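Hydrogenase expression/formation protein HypE (Desulfovibrio vulgaris subsp. vulgaris, PDB 2Z1U) binds ATP and magnesium and takes part in hydrogenase maturation, probably using the nucleotide in preparing the cyanide ligands of the [NiFe] active site. Local coordinates at residues 45-51 / 148-152; 76-80 / 198-202; 191-195 / 251-255; 240-246 / 318-324. All blocks are in the same frame, centred on the assembly; numbering follows the deposited sequence.

Contact 1: residues 45-51 / 148-152; sequences LDLTGPL and IGEIL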
loop_
_atom_site.group_PDB
_atom_site.type_symbol
_atom_site.label_atom_id
_atom_site.label_comp_id
_atom_site.label_asym_id
_atom_site.label_seq_id
_atom_site.Cartn_x
_atom_site.Cartn_y
_atom_site.Cartn_z
ATOM N N LEU A 45 10.304 -10.131 -7.917
ATOM C CA LEU A 45 9.378 -11.215 -7.646
ATOM C C LEU A 45 9.280 -12.179 -8.838
ATOM O O LEU A 45 9.123 -11.754 -9.984
ATOM C CB LEU A 45 7.998 -10.620 -7.339
ATOM C CG LEU A 45 7.528 -10.297 -5.915
ATOM C CD1 LEU A 45 8.608 -9.926 -4.910
ATOM C CD2 LEU A 45 6.422 -9.278 -5.940
ATOM N N ASP A 46 9.375 -13.477 -8.571
ATOM C CA ASP A 46 9.137 -14.475 -9.616
ATOM C C ASP A 46 7.786 -15.117 -9.430
ATOM O O ASP A 46 7.650 -16.013 -8.605
ATOM C CB ASP A 46 10.213 -15.560 -9.588
ATOM C CG ASP A 46 11.534 -15.063 -10.047
ATOM O OD1 ASP A 46 11.599 -14.497 -11.166
ATOM O OD2 ASP A 46 12.508 -15.241 -9.290
ATOM N N LEU A 47 6.795 -14.681 -10.205
ATOM C CA LEU A 47 5.418 -15.165 -10.016
ATOM C C LEU A 47 4.707 -15.739 -11.258
ATOM O O LEU A 47 4.928 -15.286 -12.386
ATOM C CB LEU A 47 4.556 -14.071 -9.374
ATOM C CG LEU A 47 4.791 -13.732 -7.902
ATOM C CD1 LEU A 47 4.087 -12.423 -7.547
ATOM C CD2 LEU A 47 4.303 -14.857 -7.006
ATOM N N THR A 48 3.836 -16.728 -11.033
ATOM C CA THR A 48 3.112 -17.379 -12.135
ATOM C C THR A 48 1.772 -16.737 -12.548
ATOM O O THR A 48 0.712 -17.008 -11.947
ATOM C CB THR A 48 2.950 -18.919 -11.913
ATOM O OG1 THR A 48 4.207 -19.474 -11.495
ATOM C CG2 THR A 48 2.506 -19.626 -13.214
ATOM N N GLY A 49 1.788 -15.821 -13.546
ATOM C CA GLY A 49 0.767 -15.614 -14.556
ATOM C C GLY A 49 -0.408 -14.809 -14.035
ATOM O O GLY A 49 -0.396 -13.562 -13.949
ATOM N N PRO A 50 -1.622 -15.472 -13.932
ATOM C CA PRO A 50 -2.806 -14.786 -13.418
ATOM C C PRO A 50 -2.610 -14.557 -11.927
ATOM O O PRO A 50 -2.421 -15.515 -11.172
ATOM C CB PRO A 50 -3.951 -15.775 -13.685
ATOM C CG PRO A 50 -3.355 -16.877 -14.530
ATOM C CD PRO A 50 -1.890 -16.883 -14.242
ATOM N N LEU A 51 -2.614 -13.290 -11.522
ATOM C CA LEU A 51 -2.313 -12.918 -10.145
ATOM C C LEU A 51 -3.480 -12.187 -9.521
ATOM O O LEU A 51 -4.314 -11.624 -10.225
ATOM C CB LEU A 51 -1.061 -12.033 -10.081
ATOM C CG LEU A 51 0.204 -12.558 -10.765
ATOM C CD1 LEU A 51 1.247 -11.490 -10.744
ATOM C CD2 LEU A 51 0.722 -13.830 -10.110
ATOM N N ILE A 148 0.127 -9.793 -2.987
ATOM C CA ILE A 148 0.125 -10.364 -4.313
ATOM C C ILE A 148 0.151 -11.893 -4.218
ATOM O O ILE A 148 0.953 -12.473 -3.476
ATOM C CB ILE A 148 1.294 -9.793 -5.180
ATOM C CG1 ILE A 148 1.108 -10.155 -6.653
ATOM C CG2 ILE A 148 2.657 -10.244 -4.675
ATOM C CD1 ILE A 148 0.363 -9.054 -7.411
ATOM N N GLY A 149 -0.711 -12.530 -4.998
ATOM C CA GLY A 149 -0.817 -13.977 -5.002
ATOM C C GLY A 149 -1.097 -14.573 -6.370
ATOM O O GLY A 149 -1.500 -13.875 -7.300
ATOM N N GLU A 150 -0.912 -15.881 -6.467
ATOM C CA GLU A 150 -1.123 -16.628 -7.700
ATOM C C GLU A 150 -2.540 -17.232 -7.707
ATOM O O GLU A 150 -2.908 -17.981 -6.798
ATOM C CB GLU A 150 -0.037 -17.708 -7.821
ATOM C CG GLU A 150 1.371 -17.087 -7.915
ATOM C CD GLU A 150 2.508 -18.053 -7.589
ATOM O OE1 GLU A 150 2.437 -18.745 -6.542
ATOM O OE2 GLU A 150 3.479 -18.098 -8.381
ATOM N N ILE A 151 -3.340 -16.899 -8.718
ATOM C CA ILE A 151 -4.690 -17.461 -8.803
ATOM C C ILE A 151 -4.617 -18.965 -9.071
ATOM O O ILE A 151 -3.823 -19.421 -9.907
ATOM C CB ILE A 151 -5.612 -16.695 -9.785
ATOM C CG1 ILE A 151 -5.934 -15.308 -9.204
ATOM C CG2 ILE A 151 -6.924 -17.462 -10.016
ATOM C CD1 ILE A 151 -6.429 -14.300 -10.194
ATOM N N LEU A 152 -5.420 -19.718 -8.317
ATOM C CA LEU A 152 -5.341 -21.181 -8.290
ATOM C C LEU A 152 -6.332 -21.883 -9.212
ATOM O O LEU A 152 -6.156 -23.056 -9.522
ATOM C CB LEU A 152 -5.517 -21.707 -6.858
ATOM C CG LEU A 152 -4.483 -21.274 -5.810
ATOM C CD1 LEU A 152 -5.000 -21.581 -4.413
ATOM C CD2 LEU A 152 -3.125 -21.934 -6.053
HETATM O O HOH W 1 -1.387 -19.099 -11.192
#
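The carboxylate of Glu150 reaches out from strand 141-151 to the bend that joins strand 43-46 to strand 50-58. Its OE2 takes the backbone hydrogen of Thr48, N to OE2 3.0 Å and nearly straight, and a weak second bond from Thr48 OG1 at 3.5 Å from that same OE2. The other oxygen, OE1, is spoken for by a salt bridge to Arg90, so both ends of the carboxylate are satisfied. Past the bend the chain enters strand 50-58, the outermost of the sheet within this chain: Leu51 and Glu150 form an antiparallel non-hydrogen-bonded pair, CA to CA 4.6 Å, and Ile151 N donates to Pro50 O at 3.0 Å. Water 1 closes the open end, donating to Thr48 O at 3.1 Å and Ile151 O at 2.8 Å. Gly49, with a phi of 80°, lets the backbone turn between these bonds. Away from these polar groups, Leu47 CD1 lies 3.8 Å from Ile148 CG1, and Leu51 CD1 lies 4.2 Å from Ile148 CD1. This side of the PurM-like N-terminal domain's mixed sheet faces the second subunit; strand 141-151 runs between 50-58 and 87-99. Tyr91 of strand 87-99 packs against Leu45, Leu47 and Ile148, while Leu45, Asp46, Pro50 and Leu51 pair with an antiparallel strand of the second subunit, carrying the sheet across the dimer interface.

Contact 2: residues 76-80 / 198-202; sequences HGTVN and SASLN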
loop_
_atom_site.group_PDB
_atom_site.type_symbol
_atom_site.label_atom_id
_atom_site.label_comp_id
_atom_site.label_asym_id
_atom_site.label_seq_id
_atom_site.Cartn_x
_atom_site.Cartn_y
_atom_site.Cartn_z
ATOM N N HIS A 76 -2.880 -10.517 8.330
ATOM C CA HIS A 76 -4.031 -11.416 8.118
ATOM C C HIS A 76 -5.070 -10.867 7.138
ATOM O O HIS A 76 -5.533 -11.580 6.239
ATOM C CB HIS A 76 -4.735 -11.762 9.454
ATOM C CG HIS A 76 -3.861 -12.497 10.426
ATOM N ND1 HIS A 76 -4.055 -12.447 11.791
ATOM C CD2 HIS A 76 -2.776 -13.283 10.231
ATOM C CE1 HIS A 76 -3.131 -13.177 12.392
ATOM N NE2 HIS A 76 -2.340 -13.687 11.466
ATOM N N GLY A 77 -5.422 -9.600 7.303
ATOM C CA GLY A 77 -6.507 -8.995 6.489
ATOM C C GLY A 77 -6.138 -9.004 5.008
ATOM O O GLY A 77 -6.987 -9.253 4.136
ATOM N N THR A 78 -4.867 -8.741 4.718
ATOM C CA THR A 78 -4.403 -8.618 3.337
ATOM C C THR A 78 -4.130 -10.012 2.716
ATOM O O THR A 78 -4.480 -10.264 1.549
ATOM C CB THR A 78 -3.215 -7.643 3.246
ATOM O OG1 THR A 78 -3.715 -6.313 3.452
ATOM C CG2 THR A 78 -2.547 -7.702 1.891
ATOM N N VAL A 79 -3.542 -10.903 3.511
ATOM C CA VAL A 79 -3.466 -12.330 3.171
ATOM C C VAL A 79 -4.894 -12.833 2.832
ATOM O O VAL A 79 -5.107 -13.474 1.790
ATOM C CB VAL A 79 -2.825 -13.165 4.326
ATOM C CG1 VAL A 79 -3.104 -14.680 4.167
ATOM C CG2 VAL A 79 -1.314 -12.923 4.421
ATOM N N ASN A 80 -5.872 -12.509 3.691
ATOM C CA ASN A 80 -7.257 -12.919 3.457
ATOM C C ASN A 80 -7.869 -12.343 2.176
ATOM O O ASN A 80 -8.478 -13.087 1.407
ATOM C CB ASN A 80 -8.164 -12.631 4.687
ATOM C CG ASN A 80 -7.772 -13.472 5.893
ATOM O OD1 ASN A 80 -6.946 -14.385 5.780
ATOM N ND2 ASN A 80 -8.291 -13.128 7.057
ATOM N N SER A 198 -8.667 -12.266 14.503
ATOM C CA SER A 198 -7.634 -11.989 13.503
ATOM C C SER A 198 -6.855 -13.266 13.206
ATOM O O SER A 198 -6.168 -13.813 14.073
ATOM C CB SER A 198 -6.701 -10.876 13.974
ATOM O OG SER A 198 -5.773 -10.510 12.958
ATOM N N ALA A 199 -7.010 -13.767 11.983
ATOM C CA ALA A 199 -6.366 -15.013 11.590
ATOM C C ALA A 199 -6.316 -15.097 10.085
ATOM O O ALA A 199 -7.194 -14.596 9.389
ATOM C CB ALA A 199 -7.127 -16.253 12.174
ATOM N N SER A 200 -5.295 -15.776 9.603
ATOM C CA SER A 200 -5.064 -16.024 8.188
ATOM C C SER A 200 -5.892 -17.188 7.677
ATOM O O SER A 200 -5.881 -18.258 8.265
ATOM C CB SER A 200 -3.556 -16.348 7.983
ATOM O OG SER A 200 -2.900 -15.143 7.678
ATOM N N LEU A 201 -6.572 -16.980 6.553
ATOM C CA LEU A 201 -7.495 -17.970 5.983
ATOM C C LEU A 201 -7.017 -18.565 4.666
ATOM O O LEU A 201 -7.744 -19.313 4.025
ATOM C CB LEU A 201 -8.886 -17.323 5.773
ATOM C CG LEU A 201 -9.592 -16.734 7.004
ATOM C CD1 LEU A 201 -10.905 -16.063 6.575
ATOM C CD2 LEU A 201 -9.818 -17.807 8.056
ATOM N N ASN A 202 -5.788 -18.254 4.271
ATOM C CA ASN A 202 -5.254 -18.744 2.991
ATOM C C ASN A 202 -5.228 -20.266 2.844
ATOM O O ASN A 202 -5.480 -20.798 1.754
ATOM C CB ASN A 202 -3.880 -18.118 2.657
ATOM C CG ASN A 202 -2.836 -18.356 3.733
ATOM O OD1 ASN A 202 -3.091 -18.175 4.917
ATOM N ND2 ASN A 202 -1.643 -18.737 3.318
#
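His76 lays one face of its imidazole over the backbone of Ala199 and Ser200, with Ala199 CA and Ser200 N above the ring, while Ser198 OG sits near the ring plane and shares a hydrogen bond with His76 ND1 at 2.8 Å. The contact joins the two halves of the AIR synthase-like fold: helix 70-83 belongs to the N-terminal domain, and residues 198-202 belong to the C-terminal one, just where the chain enters helix 202-212. One turn further along the helix, Asn80 uses both ends of its amide on this irregular strip of backbone, ND2 donating and OD1 accepting, so the extended chain is read much as a neighbouring strand would read it. Val79 brings a methyl group, CG1, against polar oxygens, 3.5 Å from Ser200 OG and 3.6 Å from Asn202 OD1; Asn202 ND2 itself bonds to Ala121 O on helix 104-121. The next residue after Asn80 is Asp81, which binds magnesium in this entry, and the Asn80 side chain is about 7 Å from the metal, so the domain junction runs close beside the nucleotide site. Asn80 ND2 gives its hydrogen to Ala199 O at 3.0 Å, and Asn80 OD1 receives that of Leu201 N at 2.7 Å.

Contact 3: residues 191-195 / 251-255; sequences AADVC and RESVR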
loop_
_atom_site.group_PDB
_atom_site.type_symbol
_atom_site.label_atom_id
_atom_site.label_comp_id
_atom_site.label_asym_id
_atom_site.label_seq_id
_atom_site.Cartn_x
_atom_site.Cartn_y
_atom_site.Cartn_z
ATOM N N ALA A 191 -16.145 -11.042 28.763
ATOM C CA ALA A 191 -15.770 -12.413 29.090
ATOM C C ALA A 191 -14.374 -12.695 28.552
ATOM O O ALA A 191 -13.873 -11.964 27.691
ATOM C CB ALA A 191 -16.786 -13.407 28.510
ATOM N N ALA A 192 -13.743 -13.747 29.065
ATOM C CA ALA A 192 -12.480 -14.224 28.509
ATOM C C ALA A 192 -12.728 -14.682 27.070
ATOM O O ALA A 192 -11.832 -14.641 26.216
ATOM C CB ALA A 192 -11.937 -15.367 29.350
ATOM N N ASP A 193 -13.981 -15.070 26.834
ATOM C CA ASP A 193 -14.489 -15.630 25.584
ATOM C C ASP A 193 -14.471 -14.659 24.401
ATOM O O ASP A 193 -14.596 -15.072 23.240
ATOM C CB ASP A 193 -15.935 -16.107 25.833
ATOM C CG ASP A 193 -16.340 -17.248 24.928
ATOM O OD1 ASP A 193 -15.450 -17.958 24.406
ATOM O OD2 ASP A 193 -17.547 -17.442 24.735
ATOM N N VAL A 194 -14.307 -13.372 24.694
ATOM C CA VAL A 194 -14.479 -12.324 23.696
ATOM C C VAL A 194 -13.146 -11.710 23.302
ATOM O O VAL A 194 -12.565 -10.913 24.046
ATOM C CB VAL A 194 -15.450 -11.214 24.185
ATOM C CG1 VAL A 194 -15.593 -10.109 23.137
ATOM C CG2 VAL A 194 -16.824 -11.805 24.537
ATOM N N CYS A 195 -12.663 -12.082 22.123
ATOM C CA CYS A 195 -11.444 -11.485 21.587
ATOM C C CYS A 195 -11.487 -11.426 20.066
ATOM O O CYS A 195 -12.352 -12.046 19.435
ATOM C CB CYS A 195 -10.219 -12.271 22.048
ATOM S SG CYS A 195 -10.272 -13.983 21.576
ATOM N N ARG A 251 -21.499 -16.135 19.506
ATOM C CA ARG A 251 -21.223 -16.650 20.856
ATOM C C ARG A 251 -22.142 -15.961 21.849
ATOM O O ARG A 251 -22.399 -14.768 21.714
ATOM C CB ARG A 251 -19.765 -16.367 21.242
ATOM C CG ARG A 251 -18.746 -17.140 20.448
ATOM C CD ARG A 251 -17.327 -16.631 20.707
ATOM N NE ARG A 251 -16.440 -17.772 20.891
ATOM C CZ ARG A 251 -15.722 -18.344 19.929
ATOM N NH1 ARG A 251 -15.734 -17.866 18.685
ATOM N NH2 ARG A 251 -14.968 -19.394 20.231
ATOM N N GLU A 252 -22.638 -16.717 22.837
ATOM C CA GLU A 252 -23.514 -16.170 23.884
ATOM C C GLU A 252 -22.940 -14.882 24.484
ATOM O O GLU A 252 -23.645 -13.888 24.628
ATOM C CB GLU A 252 -23.757 -17.220 24.983
ATOM C CG GLU A 252 -24.911 -16.917 25.938
ATOM C CD GLU A 252 -25.023 -17.951 27.059
ATOM O OE1 GLU A 252 -24.248 -18.939 27.047
ATOM O OE2 GLU A 252 -25.876 -17.778 27.955
ATOM N N SER A 253 -21.648 -14.920 24.803
ATOM C CA SER A 253 -20.921 -13.788 25.373
ATOM C C SER A 253 -20.855 -12.590 24.421
ATOM O O SER A 253 -20.861 -11.441 24.866
ATOM C CB SER A 253 -19.508 -14.232 25.732
ATOM O OG SER A 253 -18.806 -14.578 24.544
ATOM N N VAL A 254 -20.787 -12.868 23.119
ATOM C CA VAL A 254 -20.814 -11.817 22.089
ATOM C C VAL A 254 -22.236 -11.237 21.950
ATOM O O VAL A 254 -22.405 -10.018 21.926
ATOM C CB VAL A 254 -20.262 -12.324 20.729
ATOM C CG1 VAL A 254 -20.534 -11.320 19.608
ATOM C CG2 VAL A 254 -18.751 -12.623 20.836
ATOM N N ARG A 255 -23.245 -12.110 21.879
ATOM C CA ARG A 255 -24.652 -11.676 21.874
ATOM C C ARG A 255 -24.945 -10.761 23.055
ATOM O O ARG A 255 -25.521 -9.682 22.882
ATOM C CB ARG A 255 -25.618 -12.866 21.912
ATOM C CG ARG A 255 -25.781 -13.581 20.587
ATOM C CD ARG A 255 -27.063 -14.408 20.502
ATOM N NE ARG A 255 -27.097 -15.198 19.267
ATOM C CZ ARG A 255 -27.500 -14.728 18.084
ATOM N NH1 ARG A 255 -27.908 -13.469 17.957
ATOM N NH2 ARG A 255 -27.485 -15.521 17.017
HETATM O O HOH W 2 -20.028 -17.422 25.103
#
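Asp193 carries the polar side of this contact. Its OD2 accepts a hydrogen bond from Ser253 OG at 3.1 Å and another from water 2 at 2.5 Å, and the same water accepts from Ser253 N at 3.0 Å, so the carboxylate holds the Ser253 hydroxyl directly and its backbone amide, in the first turn of helix 252-260, through the water. The other oxygen, OD1, forms a long salt bridge with Arg251 NE at 3.7 Å; Arg251 NH1 also has a weak ion pair with Asp176. Asp193 is delivered by a type I beta turn, Ala191 to Val194, in the loop between helices 176-184 and 202-212, and it meets the helix at its start, where Arg251 is the N-cap residue. The turn and the helix both belong to the C-terminal domain. Behind the polar group, Val194 CG2 lies 3.4 Å from Ser253 OG and 4.3 Å from Val254 CG2, with Leu179 and Thr180 of helix 176-184 also against Val194. At the margin Ala191 CB rests 4.0 Å from Ser253 CB.

Contact 4: residues 240-246 / 318-324; sequences VCHVLET and QVVMETA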
loop_
_atom_site.group_PDB
_atom_site.type_symbol
_atom_site.label_atom_id
_atom_site.label_comp_id
_atom_site.label_asym_id
_atom_site.label_seq_id
_atom_site.Cartn_x
_atom_site.Cartn_y
_atom_site.Cartn_z
ATOM N N VAL A 240 -30.923 -12.721 -4.702
ATOM C CA VAL A 240 -31.303 -12.432 -3.334
ATOM C C VAL A 240 -30.737 -13.500 -2.413
ATOM O O VAL A 240 -30.784 -14.695 -2.725
ATOM C CB VAL A 240 -32.851 -12.117 -3.175
ATOM C CG1 VAL A 240 -33.667 -12.534 -4.407
ATOM C CG2 VAL A 240 -33.431 -12.651 -1.884
ATOM N N CYS A 241 -30.117 -13.057 -1.321
ATOM C CA CYS A 241 -29.581 -13.978 -0.334
ATOM C C CYS A 241 -30.620 -14.203 0.745
ATOM O O CYS A 241 -31.196 -13.244 1.272
ATOM C CB CYS A 241 -28.265 -13.447 0.252
ATOM S SG CYS A 241 -26.905 -13.396 -0.939
ATOM N N HIS A 242 -30.910 -15.474 1.020
ATOM C CA HIS A 242 -31.820 -15.851 2.095
ATOM C C HIS A 242 -31.025 -16.509 3.219
ATOM O O HIS A 242 -30.318 -17.477 2.996
ATOM C CB HIS A 242 -32.930 -16.780 1.581
ATOM C CG HIS A 242 -33.991 -16.069 0.796
ATOM N ND1 HIS A 242 -35.193 -15.680 1.348
ATOM C CD2 HIS A 242 -34.016 -15.647 -0.492
ATOM C CE1 HIS A 242 -35.920 -15.063 0.431
ATOM N NE2 HIS A 242 -35.229 -15.027 -0.693
ATOM N N VAL A 243 -31.154 -15.973 4.423
ATOM C CA VAL A 243 -30.343 -16.383 5.557
ATOM C C VAL A 243 -31.241 -16.771 6.737
ATOM O O VAL A 243 -32.324 -16.214 6.899
ATOM C CB VAL A 243 -29.331 -15.259 5.910
ATOM C CG1 VAL A 243 -29.028 -15.213 7.408
ATOM C CG2 VAL A 243 -28.029 -15.486 5.117
ATOM N N LEU A 244 -30.813 -17.757 7.529
ATOM C CA LEU A 244 -31.600 -18.214 8.683
ATOM C C LEU A 244 -30.960 -17.710 9.978
ATOM O O LEU A 244 -29.821 -18.106 10.306
ATOM C CB LEU A 244 -31.695 -19.749 8.694
ATOM C CG LEU A 244 -32.638 -20.406 9.718
ATOM C CD1 LEU A 244 -34.110 -19.970 9.543
ATOM C CD2 LEU A 244 -32.513 -21.927 9.656
ATOM N N GLU A 245 -31.679 -16.859 10.718
ATOM C CA GLU A 245 -31.091 -16.200 11.909
ATOM C C GLU A 245 -30.446 -17.186 12.898
ATOM O O GLU A 245 -29.339 -16.945 13.388
ATOM C CB GLU A 245 -32.106 -15.318 12.656
ATOM C CG GLU A 245 -31.459 -14.466 13.771
ATOM C CD GLU A 245 -32.411 -13.441 14.374
ATOM O OE1 GLU A 245 -33.605 -13.719 14.459
ATOM O OE2 GLU A 245 -31.970 -12.356 14.785
ATOM N N THR A 246 -31.161 -18.266 13.184
ATOM C CA THR A 246 -30.731 -19.250 14.171
ATOM C C THR A 246 -29.465 -19.989 13.735
ATOM O O THR A 246 -28.777 -20.531 14.582
ATOM C CB THR A 246 -31.819 -20.290 14.525
ATOM O OG1 THR A 246 -32.304 -20.933 13.335
ATOM C CG2 THR A 246 -32.975 -19.652 15.302
ATOM N N GLN A 318 -31.123 -7.798 -2.586
ATOM C CA GLN A 318 -31.640 -7.770 -1.219
ATOM C C GLN A 318 -31.256 -9.002 -0.405
ATOM O O GLN A 318 -31.025 -10.078 -0.949
ATOM C CB GLN A 318 -33.164 -7.549 -1.204
ATOM C CG GLN A 318 -33.571 -6.144 -1.648
ATOM C CD GLN A 318 -34.987 -5.762 -1.207
ATOM O OE1 GLN A 318 -35.958 -6.460 -1.497
ATOM N NE2 GLN A 318 -35.099 -4.636 -0.516
ATOM N N VAL A 319 -31.178 -8.826 0.907
ATOM C CA VAL A 319 -30.802 -9.905 1.807
ATOM C C VAL A 319 -31.909 -10.080 2.838
ATOM O O VAL A 319 -32.141 -9.189 3.656
ATOM C CB VAL A 319 -29.484 -9.596 2.524
ATOM C CG1 VAL A 319 -29.137 -10.720 3.503
ATOM C CG2 VAL A 319 -28.345 -9.408 1.504
ATOM N N VAL A 320 -32.580 -11.226 2.792
ATOM C CA VAL A 320 -33.659 -11.497 3.728
ATOM C C VAL A 320 -33.398 -12.633 4.711
ATOM O O VAL A 320 -33.062 -13.767 4.332
ATOM C CB VAL A 320 -35.070 -11.550 3.040
ATOM C CG1 VAL A 320 -34.977 -11.708 1.519
ATOM C CG2 VAL A 320 -36.018 -12.573 3.689
ATOM N N MET A 321 -33.533 -12.295 5.988
ATOM C CA MET A 321 -33.255 -13.230 7.062
ATOM C C MET A 321 -34.560 -13.755 7.604
ATOM O O MET A 321 -35.437 -12.961 8.022
ATOM C CB MET A 321 -32.453 -12.544 8.179
ATOM C CG MET A 321 -31.999 -13.494 9.293
ATOM S SD MET A 321 -30.762 -12.771 10.395
ATOM C CE MET A 321 -31.729 -11.581 11.322
ATOM N N GLU A 322 -34.715 -15.078 7.574
ATOM C CA GLU A 322 -35.798 -15.695 8.330
ATOM C C GLU A 322 -35.403 -15.631 9.804
ATOM O O GLU A 322 -34.373 -16.162 10.221
ATOM C CB GLU A 322 -36.074 -17.138 7.911
ATOM C CG GLU A 322 -37.166 -17.752 8.757
ATOM C CD GLU A 322 -37.479 -19.184 8.406
ATOM O OE1 GLU A 322 -37.117 -19.609 7.289
ATOM O OE2 GLU A 322 -38.081 -19.883 9.251
ATOM N N THR A 323 -36.243 -14.946 10.561
ATOM C CA THR A 323 -36.006 -14.581 11.942
ATOM C C THR A 323 -36.209 -15.800 12.884
ATOM O O THR A 323 -36.898 -16.750 12.512
ATOM C CB THR A 323 -36.979 -13.424 12.225
ATOM O OG1 THR A 323 -36.310 -12.161 11.978
ATOM C CG2 THR A 323 -37.584 -13.480 13.590
ATOM N N ALA A 324 -35.615 -15.761 14.089
ATOM C CA ALA A 324 -35.805 -16.836 15.097
ATOM C C ALA A 324 -37.232 -16.946 15.592
ATOM O O ALA A 324 -37.646 -17.981 16.129
ATOM C CB ALA A 324 -34.875 -16.616 16.278
HETATM O O HOH W 3 -34.148 -18.308 12.180
#
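Val240 opens the strand, its CG2 3.9 Å from Val320 CG1. Cys241 begins the parallel ladder: Cys241 N donates to Gln318 O at 3.1 Å, and Cys241 O accepts from Val320 N at 2.9 Å. His242 turns to the other face, where Val320 CG1 sits over its ring, 4.0 Å from the centroid, a CH-pi contact. Val243 repeats the bonding, N to Val320 O at 2.9 Å and O to Glu322 N at 2.7 Å, while its CG1 packs 3.9 Å from Met321 CG, on the face covered by helix 225-237. Leu244 sets CD1 3.6 Å from Glu322 CD. At Glu245 the strand gives way to a 3-10 turn, yet its N still donates to Glu322 O at 2.8 Å, and OE1 accepts from Ala324 N at 2.9 Å. Thr246 N then donates to water 3, which donates to Glu322 O. Strand 240-244 lies between 300-306 and 319-322 in the C-terminal domain's mixed sheet. The ladder, bonded backbone to backbone, thus depends little on side-chain identity, whereas the Ala324 bond needs the Glu245 carboxylate.

Contact 2 lies nearest the centre of the chain, about 6 Å from centre to centre, and joins the two domains beside the magnesium site; none of its touching residues is exposed. The other three each stay within one half of the fold, about 19 to 23 Å from that centre, and include exposed residues. Contacts 1 and 4 are both sheet pairings in which a glutamate carboxylate also accepts a backbone amide, but contact 1 has one antiparallel bridge, contact 4 a four-bridge parallel ladder. Contact 3, the smallest, is held by a carboxylate with serine, water and a long arginine salt bridge. It shares the loop before helix 202-212 with contact 2, and its helix 252-260 follows strand 240-244 of contact 4.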